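PDB 7CDY: glucose dehydrogenase from Serratia sp. FS14, which belongs to the glucose/sorbosone dehydrogenase family, is built as a beta-propeller and carries a bound calcium ion. Local coordinates for residues H13-F19 with Y331-R337; G60-L66 with V77-A82; F113-L119 with D154-G158. All coordinates share one frame. Where two conformers were deposited one is given. Residue numbers count along the deposited sequence, not the author numbering.

Contact 1 (H13-F19 with Y331-R337); sequences HPWSLAF and YLLTDER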
loop_
_atom_site.group_PDB
_atom_site.type_symbol
_atom_site.label_atom_id
_atom_site.label_comp_id
_atom_site.label_asym_id
_atom_site.label_seq_id
_atom_site.Cartn_x
_atom_site.Cartn_y
_atom_site.Cartn_z
ATOM N N HIS A 13 4.259 15.621 -2.131
ATOM C CA HIS A 13 4.149 14.351 -1.426
ATOM C C HIS A 13 3.236 13.352 -2.152
ATOM O O HIS A 13 2.213 12.924 -1.619
ATOM C CB HIS A 13 3.712 14.562 0.018
ATOM C CG HIS A 13 4.722 15.327 0.817
ATOM N ND1 HIS A 13 5.875 14.747 1.299
ATOM C CD2 HIS A 13 4.782 16.634 1.168
ATOM C CE1 HIS A 13 6.589 15.658 1.938
ATOM N NE2 HIS A 13 5.950 16.811 1.872
ATOM N N PRO A 14 3.578 12.988 -3.381
ATOM C CA PRO A 14 2.769 11.995 -4.094
ATOM C C PRO A 14 2.818 10.665 -3.363
ATOM O O PRO A 14 3.810 10.325 -2.711
ATOM C CB PRO A 14 3.445 11.913 -5.467
ATOM C CG PRO A 14 4.893 12.253 -5.173
ATOM C CD PRO A 14 4.836 13.299 -4.086
ATOM N N TRP A 15 1.722 9.915 -3.452
ATOM C CA TRP A 15 1.595 8.717 -2.629
ATOM C C TRP A 15 1.330 7.462 -3.438
ATOM O O TRP A 15 1.905 6.417 -3.142
ATOM C CB TRP A 15 0.481 8.904 -1.584
ATOM C CG TRP A 15 0.653 8.083 -0.322
ATOM C CD1 TRP A 15 1.329 8.458 0.805
ATOM C CD2 TRP A 15 0.145 6.768 -0.073
ATOM N NE1 TRP A 15 1.268 7.456 1.746
ATOM C CE2 TRP A 15 0.535 6.412 1.239
ATOM C CE3 TRP A 15 -0.625 5.869 -0.816
ATOM C CZ2 TRP A 15 0.190 5.180 1.817
ATOM C CZ3 TRP A 15 -0.969 4.656 -0.243
ATOM C CH2 TRP A 15 -0.561 4.321 1.064
ATOM N N SER A 16 0.493 7.543 -4.465
ATOM C CA SER A 16 0.078 6.370 -5.219
ATOM C C SER A 16 0.015 6.726 -6.692
ATOM O O SER A 16 -0.285 7.863 -7.058
ATOM C CB SER A 16 -1.334 5.931 -4.767
ATOM O OG SER A 16 -1.836 4.783 -5.447
ATOM N N LEU A 17 0.287 5.739 -7.539
ATOM C CA LEU A 17 0.014 5.889 -8.961
ATOM C C LEU A 17 -0.651 4.634 -9.492
ATOM O O LEU A 17 -0.474 3.537 -8.963
ATOM C CB LEU A 17 1.263 6.238 -9.782
ATOM C CG LEU A 17 2.227 5.108 -10.114
ATOM C CD1 LEU A 17 1.901 4.429 -11.450
ATOM C CD2 LEU A 17 3.665 5.621 -10.123
ATOM N N ALA A 18 -1.367 4.809 -10.599
ATOM C CA ALA A 18 -2.028 3.692 -11.253
ATOM C C ALA A 18 -2.150 3.964 -12.742
ATOM O O ALA A 18 -2.541 5.057 -13.154
ATOM C CB ALA A 18 -3.425 3.469 -10.682
ATOM N N PHE A 19 -1.815 2.966 -13.547
ATOM C CA PHE A 19 -1.945 3.104 -14.990
ATOM C C PHE A 19 -3.393 2.937 -15.431
ATOM O O PHE A 19 -4.135 2.101 -14.901
ATOM C CB PHE A 19 -1.075 2.070 -15.699
ATOM C CG PHE A 19 0.337 2.524 -15.904
ATOM C CD1 PHE A 19 1.286 2.341 -14.914
ATOM C CD2 PHE A 19 0.712 3.151 -17.080
ATOM C CE1 PHE A 19 2.585 2.766 -15.092
ATOM C CE2 PHE A 19 2.011 3.574 -17.266
ATOM C CZ PHE A 19 2.947 3.384 -16.272
ATOM N N TYR A 331 7.761 2.292 -12.576
ATOM C CA TYR A 331 7.361 3.671 -12.344
ATOM C C TYR A 331 7.352 3.934 -10.843
ATOM O O TYR A 331 6.748 3.172 -10.079
ATOM C CB TYR A 331 5.989 3.952 -12.972
ATOM C CG TYR A 331 6.050 4.041 -14.484
ATOM C CD1 TYR A 331 6.166 2.894 -15.264
ATOM C CD2 TYR A 331 6.026 5.269 -15.122
ATOM C CE1 TYR A 331 6.243 2.980 -16.653
ATOM C CE2 TYR A 331 6.094 5.362 -16.502
ATOM C CZ TYR A 331 6.205 4.218 -17.257
ATOM O OH TYR A 331 6.273 4.325 -18.634
ATOM N N LEU A 332 8.038 4.996 -10.423
ATOM C CA LEU A 332 8.204 5.324 -9.015
ATOM C C LEU A 332 7.692 6.725 -8.733
ATOM O O LEU A 332 7.689 7.593 -9.617
ATOM C CB LEU A 332 9.689 5.305 -8.606
ATOM C CG LEU A 332 10.562 4.111 -8.984
ATOM C CD1 LEU A 332 11.938 4.231 -8.331
ATOM C CD2 LEU A 332 9.920 2.791 -8.637
ATOM N N LEU A 333 7.281 6.950 -7.478
ATOM C CA LEU A 333 7.040 8.288 -6.953
ATOM C C LEU A 333 7.990 8.547 -5.799
ATOM O O LEU A 333 8.283 7.638 -5.015
ATOM C CB LEU A 333 5.615 8.443 -6.415
ATOM C CG LEU A 333 4.491 8.242 -7.431
ATOM C CD1 LEU A 333 3.116 8.187 -6.747
ATOM C CD2 LEU A 333 4.519 9.320 -8.501
ATOM N N THR A 334 8.468 9.783 -5.688
ATOM C CA THR A 334 9.356 10.167 -4.597
ATOM C C THR A 334 8.612 11.020 -3.582
ATOM O O THR A 334 7.803 11.877 -3.950
ATOM C CB THR A 334 10.634 10.872 -5.081
ATOM O OG1 THR A 334 10.324 12.199 -5.533
ATOM C CG2 THR A 334 11.278 10.092 -6.200
ATOM N N ASP A 335 8.877 10.769 -2.298
ATOM C CA ASP A 335 8.125 11.401 -1.208
ATOM C C ASP A 335 8.852 12.652 -0.730
ATOM O O ASP A 335 9.603 12.641 0.247
ATOM C CB ASP A 335 7.909 10.435 -0.050
ATOM C CG ASP A 335 7.191 11.093 1.124
ATOM O OD1 ASP A 335 6.387 12.021 0.873
ATOM O OD2 ASP A 335 7.442 10.709 2.288
ATOM N N GLU A 336 8.588 13.755 -1.419
ATOM C CA GLU A 336 9.147 15.049 -1.055
ATOM C C GLU A 336 8.189 16.131 -1.519
ATOM O O GLU A 336 7.230 15.867 -2.248
ATOM C CB GLU A 336 10.531 15.260 -1.671
ATOM C CG GLU A 336 10.533 15.075 -3.160
ATOM C CD GLU A 336 11.920 15.020 -3.763
ATOM O OE1 GLU A 336 12.699 15.980 -3.563
ATOM O OE2 GLU A 336 12.227 14.020 -4.449
ATOM N N ARG A 337 8.457 17.363 -1.078
ATOM C CA ARG A 337 7.636 18.502 -1.485
ATOM C C ARG A 337 7.675 18.702 -2.998
ATOM O O ARG A 337 6.637 18.931 -3.635
ATOM C CB ARG A 337 8.122 19.759 -0.767
ATOM C CG ARG A 337 7.092 20.853 -0.655
ATOM C CD ARG A 337 7.691 22.080 -0.016
ATOM N NE ARG A 337 7.043 22.424 1.231
ATOM C CZ ARG A 337 7.475 23.360 2.072
ATOM N NH1 ARG A 337 6.818 23.619 3.200
ATOM N NH2 ARG A 337 8.572 24.052 1.775
HETATM O O HOH W 1 4.083 10.593 0.111
#
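The first and last blades of the beta-propeller meet here: strand 14-19, the end of strand 3-19, which lies between strands 26-30 and 339-345 in one sheet, runs alongside strand 331-334 of the last blade, nearly antiparallel to it (162°). At 6.6 Å between axes, side chains fill the gap instead of a backbone ladder. Y331, first of 331-337, offers a ring face to the edge of F19 (centroids 4.6 Å apart, planes at 81°); its hydroxyl bonds to D327. L17 packs CD2 4.0 Å from Y331 CB and 3.8 Å from L333 CG. L333, the most covered residue, pushes CD1 against the backbone of 15-17, 3.4 Å from S16 C and 4.0 Å from P14 CB. T334 O lies 3.2 Å from P14 CG. Beyond the strand, D335 OD1 accepts a hydrogen bond from H13 ND1 (2.8 Å), a His-carboxylate pair; water 1 bridges P14 O and D335 OD1 (2.8 Å to each), weakly to D335; D335 OD2 forms salt bridges with R318 and R320. E336 O accepts a hydrogen bond from H13 N (3.0 Å). The chain then passes over one face of the imidazole, R337 N 3.9 Å from H13 NE2.

Contact 2 (G60-L66 with V77-A82); sequences GGLLEVL and VYLSFA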
loop_
_atom_site.group_PDB
_atom_site.type_symbol
_atom_site.label_atom_id
_atom_site.label_comp_id
_atom_site.label_asym_id
_atom_site.label_seq_id
_atom_site.Cartn_x
_atom_site.Cartn_y
_atom_site.Cartn_z
ATOM N N GLY A 60 -1.268 11.050 7.116
ATOM C CA GLY A 60 -2.553 10.864 6.486
ATOM C C GLY A 60 -2.827 11.837 5.357
ATOM O O GLY A 60 -2.198 12.884 5.220
ATOM N N GLY A 61 -3.809 11.477 4.546
ATOM C CA GLY A 61 -4.322 12.345 3.503
ATOM C C GLY A 61 -4.980 11.505 2.434
ATOM O O GLY A 61 -5.640 10.506 2.746
ATOM N N LEU A 62 -4.801 11.880 1.173
ATOM C CA LEU A 62 -5.266 11.049 0.076
ATOM C C LEU A 62 -4.178 10.029 -0.211
ATOM O O LEU A 62 -3.013 10.403 -0.406
ATOM C CB LEU A 62 -5.557 11.895 -1.167
ATOM C CG LEU A 62 -6.077 11.124 -2.379
ATOM C CD1 LEU A 62 -7.415 10.465 -2.060
ATOM C CD2 LEU A 62 -6.229 12.070 -3.563
ATOM N N LEU A 63 -4.547 8.745 -0.179
ATOM C CA LEU A 63 -3.587 7.649 -0.208
ATOM C C LEU A 63 -3.647 6.902 -1.541
ATOM O O LEU A 63 -3.140 7.418 -2.541
ATOM C CB LEU A 63 -3.742 6.753 1.028
ATOM C CG LEU A 63 -3.662 7.542 2.348
ATOM C CD1 LEU A 63 -4.039 6.671 3.540
ATOM C CD2 LEU A 63 -2.293 8.199 2.572
ATOM N N GLU A 64 -4.230 5.703 -1.596
ATOM C CA GLU A 64 -4.153 4.888 -2.806
ATOM C C GLU A 64 -5.169 5.322 -3.853
ATOM O O GLU A 64 -6.305 5.675 -3.527
ATOM C CB GLU A 64 -4.408 3.409 -2.472
ATOM C CG GLU A 64 -3.990 2.419 -3.565
ATOM C CD GLU A 64 -2.545 2.000 -3.432
ATOM O OE1 GLU A 64 -1.645 2.874 -3.490
ATOM O OE2 GLU A 64 -2.287 0.791 -3.240
ATOM N N VAL A 65 -4.772 5.227 -5.122
ATOM C CA VAL A 65 -5.692 5.256 -6.254
ATOM C C VAL A 65 -5.588 3.917 -6.972
ATOM O O VAL A 65 -4.485 3.441 -7.263
ATOM C CB VAL A 65 -5.425 6.448 -7.197
ATOM C CG1 VAL A 65 -3.985 6.466 -7.738
ATOM C CG2 VAL A 65 -6.432 6.451 -8.345
ATOM N N LEU A 66 -6.736 3.292 -7.235
ATOM C CA LEU A 66 -6.768 1.980 -7.879
ATOM C C LEU A 66 -7.968 1.876 -8.812
ATOM O O LEU A 66 -9.109 1.677 -8.358
ATOM C CB LEU A 66 -6.772 0.854 -6.847
ATOM C CG LEU A 66 -6.783 -0.579 -7.394
ATOM C CD1 LEU A 66 -5.688 -0.779 -8.420
ATOM C CD2 LEU A 66 -6.640 -1.609 -6.271
ATOM N N VAL A 77 -12.962 4.061 -10.283
ATOM C CA VAL A 77 -11.696 4.348 -9.613
ATOM C C VAL A 77 -11.931 4.277 -8.110
ATOM O O VAL A 77 -12.769 5.012 -7.573
ATOM C CB VAL A 77 -11.129 5.724 -10.003
ATOM C CG1 VAL A 77 -9.828 5.983 -9.240
ATOM C CG2 VAL A 77 -10.880 5.772 -11.503
ATOM N N TYR A 78 -11.190 3.393 -7.437
ATOM C CA TYR A 78 -11.192 3.308 -5.981
ATOM C C TYR A 78 -10.124 4.228 -5.398
ATOM O O TYR A 78 -9.047 4.412 -5.987
ATOM C CB TYR A 78 -10.901 1.868 -5.530
ATOM C CG TYR A 78 -11.989 0.875 -5.887
ATOM C CD1 TYR A 78 -12.119 0.406 -7.188
ATOM C CD2 TYR A 78 -12.881 0.410 -4.922
ATOM C CE1 TYR A 78 -13.131 -0.494 -7.531
ATOM C CE2 TYR A 78 -13.892 -0.497 -5.254
ATOM C CZ TYR A 78 -13.995 -0.943 -6.554
ATOM O OH TYR A 78 -14.996 -1.836 -6.902
ATOM N N LEU A 79 -10.425 4.803 -4.227
ATOM C CA LEU A 79 -9.469 5.615 -3.478
ATOM C C LEU A 79 -9.477 5.179 -2.028
ATOM O O LEU A 79 -10.533 4.858 -1.476
ATOM C CB LEU A 79 -9.843 7.108 -3.509
ATOM C CG LEU A 79 -9.885 7.817 -4.857
ATOM C CD1 LEU A 79 -10.471 9.226 -4.689
ATOM C CD2 LEU A 79 -8.497 7.887 -5.477
ATOM N N SER A 80 -8.308 5.191 -1.400
ATOM C CA SER A 80 -8.231 5.119 0.048
ATOM C C SER A 80 -7.724 6.453 0.580
ATOM O O SER A 80 -7.023 7.194 -0.128
ATOM C CB SER A 80 -7.363 3.952 0.518
ATOM O OG SER A 80 -5.995 4.242 0.295
ATOM N N PHE A 81 -8.110 6.784 1.813
ATOM C CA PHE A 81 -7.754 8.078 2.388
ATOM C C PHE A 81 -7.942 8.050 3.893
ATOM O O PHE A 81 -8.683 7.230 4.435
ATOM C CB PHE A 81 -8.540 9.243 1.757
ATOM C CG PHE A 81 -10.060 9.148 1.908
ATOM C CD1 PHE A 81 -10.808 8.275 1.121
ATOM C CD2 PHE A 81 -10.735 9.975 2.809
ATOM C CE1 PHE A 81 -12.200 8.217 1.243
ATOM C CE2 PHE A 81 -12.129 9.925 2.934
ATOM C CZ PHE A 81 -12.852 9.043 2.153
ATOM N N ALA A 82 -7.246 8.959 4.568
ATOM C CA ALA A 82 -7.518 9.192 5.977
ATOM C C ALA A 82 -8.740 10.093 6.079
ATOM O O ALA A 82 -8.813 11.128 5.405
ATOM C CB ALA A 82 -6.314 9.869 6.627
#
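Strands 62-66 and 77-82 are antiparallel neighbours whose edges interlock around one irregularity. On the face carrying L62, V65, L79 and F81, L79 is the central bump: its CD1 reaches 4.2 Å from L62 CD1, while its CD2 tucks 3.8 Å from V65 CB. L62 CD1 settles into the dip between L79 and F81, 4.2 Å from F81 CB, and V65 CG2 meets V77 CG1 at 3.5 Å. F81 and L79 also touch F109 of strand 109-114. L66 and Y78 share the opposite face, their CB atoms 4.5 Å apart, and exchange two backbone hydrogen bonds, L66 N to Y78 O and Y78 N to L66 O, both 2.9 Å. At the other end A82 N bonds to G61 O (2.9 Å), and the A82 methyl fills the hollow beside G60, with CB 3.9 Å from G60 CA; a side chain on G60 would crowd it. Midway, L63 and E64 both face S80. L63 N bonds to S80 O (2.9 Å), S80 N to E64 O (3.0 Å), and S80 OG plugs the widened spot by accepting E64 N at 3.0 Å; it also bonds to G127 O. The E64 carboxylate is hydrogen-bonded to S16 and salt-bridged to K128 and R323. One extra residue against S80 makes this a classic beta bulge, set in a propeller blade between its first two strands.

Contact 3 (F113-L119 with D154-G158); sequences FRQQPKL and DKLQG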
loop_
_atom_site.group_PDB
_atom_site.type_symbol
_atom_site.label_atom_id
_atom_site.label_comp_id
_atom_site.label_asym_id
_atom_site.label_seq_id
_atom_site.Cartn_x
_atom_site.Cartn_y
_atom_site.Cartn_z
ATOM N N PHE A 113 -16.210 1.399 2.748
ATOM C CA PHE A 113 -15.602 0.738 3.894
ATOM C C PHE A 113 -14.907 1.787 4.746
ATOM O O PHE A 113 -14.214 2.664 4.213
ATOM C CB PHE A 113 -14.587 -0.326 3.456
ATOM C CG PHE A 113 -13.730 -0.826 4.590
ATOM C CD1 PHE A 113 -14.214 -1.793 5.462
ATOM C CD2 PHE A 113 -12.468 -0.286 4.820
ATOM C CE1 PHE A 113 -13.454 -2.230 6.538
ATOM C CE2 PHE A 113 -11.702 -0.722 5.891
ATOM C CZ PHE A 113 -12.193 -1.701 6.740
ATOM N N ARG A 114 -15.046 1.654 6.064
ATOM C CA ARG A 114 -14.378 2.536 7.008
ATOM C C ARG A 114 -13.715 1.704 8.084
ATOM O O ARG A 114 -14.344 0.815 8.666
ATOM C CB ARG A 114 -15.380 3.440 7.719
ATOM C CG ARG A 114 -15.987 4.474 6.857
ATOM C CD ARG A 114 -16.738 5.475 7.705
ATOM N NE ARG A 114 -16.971 6.662 6.912
ATOM C CZ ARG A 114 -17.980 6.799 6.063
ATOM N NH1 ARG A 114 -18.871 5.819 5.918
ATOM N NH2 ARG A 114 -18.102 7.909 5.359
ATOM N N GLN A 115 -12.456 2.004 8.359
ATOM C CA GLN A 115 -11.820 1.489 9.553
ATOM C C GLN A 115 -12.561 2.012 10.779
ATOM O O GLN A 115 -12.810 3.218 10.905
ATOM C CB GLN A 115 -10.384 1.997 9.563
ATOM C CG GLN A 115 -9.564 1.527 10.738
ATOM C CD GLN A 115 -8.106 1.930 10.624
ATOM O OE1 GLN A 115 -7.776 3.089 10.337
ATOM N NE2 GLN A 115 -7.224 0.969 10.837
ATOM N N GLN A 116 -12.906 1.105 11.692
ATOM C CA GLN A 116 -13.535 1.466 12.944
ATOM C C GLN A 116 -12.914 0.627 14.051
ATOM O O GLN A 116 -12.589 -0.548 13.831
ATOM C CB GLN A 116 -15.041 1.194 12.914
ATOM C CG GLN A 116 -15.805 2.055 11.933
ATOM C CD GLN A 116 -15.870 3.518 12.339
ATOM O OE1 GLN A 116 -15.325 3.927 13.363
ATOM N NE2 GLN A 116 -16.549 4.317 11.528
ATOM N N PRO A 117 -12.724 1.200 15.244
ATOM C CA PRO A 117 -12.939 2.615 15.551
ATOM C C PRO A 117 -11.891 3.486 14.862
ATOM O O PRO A 117 -10.929 2.972 14.291
ATOM C CB PRO A 117 -12.756 2.668 17.076
ATOM C CG PRO A 117 -11.837 1.517 17.377
ATOM C CD PRO A 117 -12.240 0.442 16.410
ATOM N N LYS A 118 -12.095 4.795 14.876
ATOM C CA LYS A 118 -11.087 5.732 14.396
ATOM C C LYS A 118 -10.185 6.099 15.569
ATOM O O LYS A 118 -10.656 6.676 16.556
ATOM C CB LYS A 118 -11.758 6.980 13.820
ATOM C CG LYS A 118 -12.542 6.763 12.534
ATOM C CD LYS A 118 -13.281 8.043 12.143
ATOM C CE LYS A 118 -14.075 7.889 10.854
ATOM N NZ LYS A 118 -13.166 7.863 9.670
ATOM N N LEU A 119 -8.890 5.759 15.476
ATOM C CA LEU A 119 -7.979 5.981 16.588
ATOM C C LEU A 119 -6.735 6.784 16.238
ATOM O O LEU A 119 -5.910 7.024 17.126
ATOM C CB LEU A 119 -7.531 4.645 17.200
ATOM C CG LEU A 119 -8.647 3.764 17.774
ATOM C CD1 LEU A 119 -8.094 2.420 18.228
ATOM C CD2 LEU A 119 -9.359 4.454 18.931
ATOM N N ASP A 154 -12.102 -7.426 17.419
ATOM C CA ASP A 154 -13.253 -6.558 17.211
ATOM C C ASP A 154 -12.871 -5.171 16.700
ATOM O O ASP A 154 -13.736 -4.297 16.610
ATOM C CB ASP A 154 -14.095 -6.461 18.489
ATOM C CG ASP A 154 -13.319 -5.902 19.670
ATOM O OD1 ASP A 154 -12.072 -5.985 19.684
ATOM O OD2 ASP A 154 -13.973 -5.392 20.607
ATOM N N LYS A 155 -11.600 -4.954 16.354
ATOM C CA LYS A 155 -11.116 -3.659 15.891
ATOM C C LYS A 155 -10.442 -3.811 14.536
ATOM O O LYS A 155 -9.739 -4.792 14.292
ATOM C CB LYS A 155 -10.159 -3.044 16.916
ATOM C CG LYS A 155 -10.909 -2.660 18.192
ATOM C CD LYS A 155 -10.067 -1.934 19.202
ATOM C CE LYS A 155 -10.882 -1.707 20.473
ATOM N NZ LYS A 155 -10.011 -1.492 21.653
ATOM N N LEU A 156 -10.650 -2.834 13.652
ATOM C CA LEU A 156 -10.098 -2.893 12.303
ATOM C C LEU A 156 -8.687 -2.308 12.201
ATOM O O LEU A 156 -8.182 -2.087 11.093
ATOM C CB LEU A 156 -11.079 -2.279 11.304
ATOM C CG LEU A 156 -12.325 -3.147 11.143
ATOM C CD1 LEU A 156 -13.427 -2.367 10.457
ATOM C CD2 LEU A 156 -12.018 -4.423 10.372
ATOM N N GLN A 157 -8.021 -2.114 13.326
ATOM C CA GLN A 157 -6.631 -1.693 13.357
ATOM C C GLN A 157 -5.710 -2.873 13.087
ATOM O O GLN A 157 -5.890 -3.959 13.648
ATOM C CB GLN A 157 -6.313 -1.167 14.756
ATOM C CG GLN A 157 -6.642 0.295 14.969
ATOM C CD GLN A 157 -8.130 0.547 14.998
ATOM O OE1 GLN A 157 -8.915 -0.286 15.489
ATOM N NE2 GLN A 157 -8.538 1.694 14.466
ATOM N N GLY A 158 -4.673 -2.645 12.281
ATOM C CA GLY A 158 -3.650 -3.665 12.080
ATOM C C GLY A 158 -4.164 -4.912 11.403
ATOM O O GLY A 158 -3.729 -6.024 11.729
HETATM O O HOH W 2 -14.592 -2.353 14.898
#
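L156, Q157 and Q115 carry most of this junction between the end of strand 109-114 and the loop that leads into strand 160-163. L156, the most covered, directs CD1 into a niche 3.9 Å from F113 CE1 and 3.8 Å from R114 O, while its backbone N bonds to Q116 O at 3.0 Å. Water 2 donates to that same Q116 O (2.9 Å) and to D154 O (2.7 Å). Q157 extends its amide across the loop: NE2 donates to P117 O at 2.7 Å, and CD lies 3.7 Å from L119 CD1. Q157 OE1, 3.5 Å from P117 CD, is buried without a polar partner. Q115 closes the contact with NE2 donating to L156 O (3.2 Å); its OE1 is held by T92 and N144. Backbone and glutamine-amide hydrogen bonds around the apolar L156 join the strand end and loop of 113-119 to loop 154-158, linking adjacent blades of the propeller.

In the fold
Contacts 1 and 2 are buried; contact 3 is partly buried, its centre about 17 Å from that of the chain, against about 12 Å and 10 Å for the others. Contact 2 joins two strands within one blade, so a backbone ladder dominates; contacts 1 and 3 bridge different blades, the former through apolar and aromatic side chains with a polar end, the latter, at a strand end and loops, through three hydrogen bonds and a water around a buried leucine. Contacts 1 and 2 touch through probable hydrogen bonds of S16 OG to E64 OE1 (2.7 Å) and V65 N (3.0 Å). Contacts 2 and 3 reach one sheet, nearest atoms about 6 Å apart.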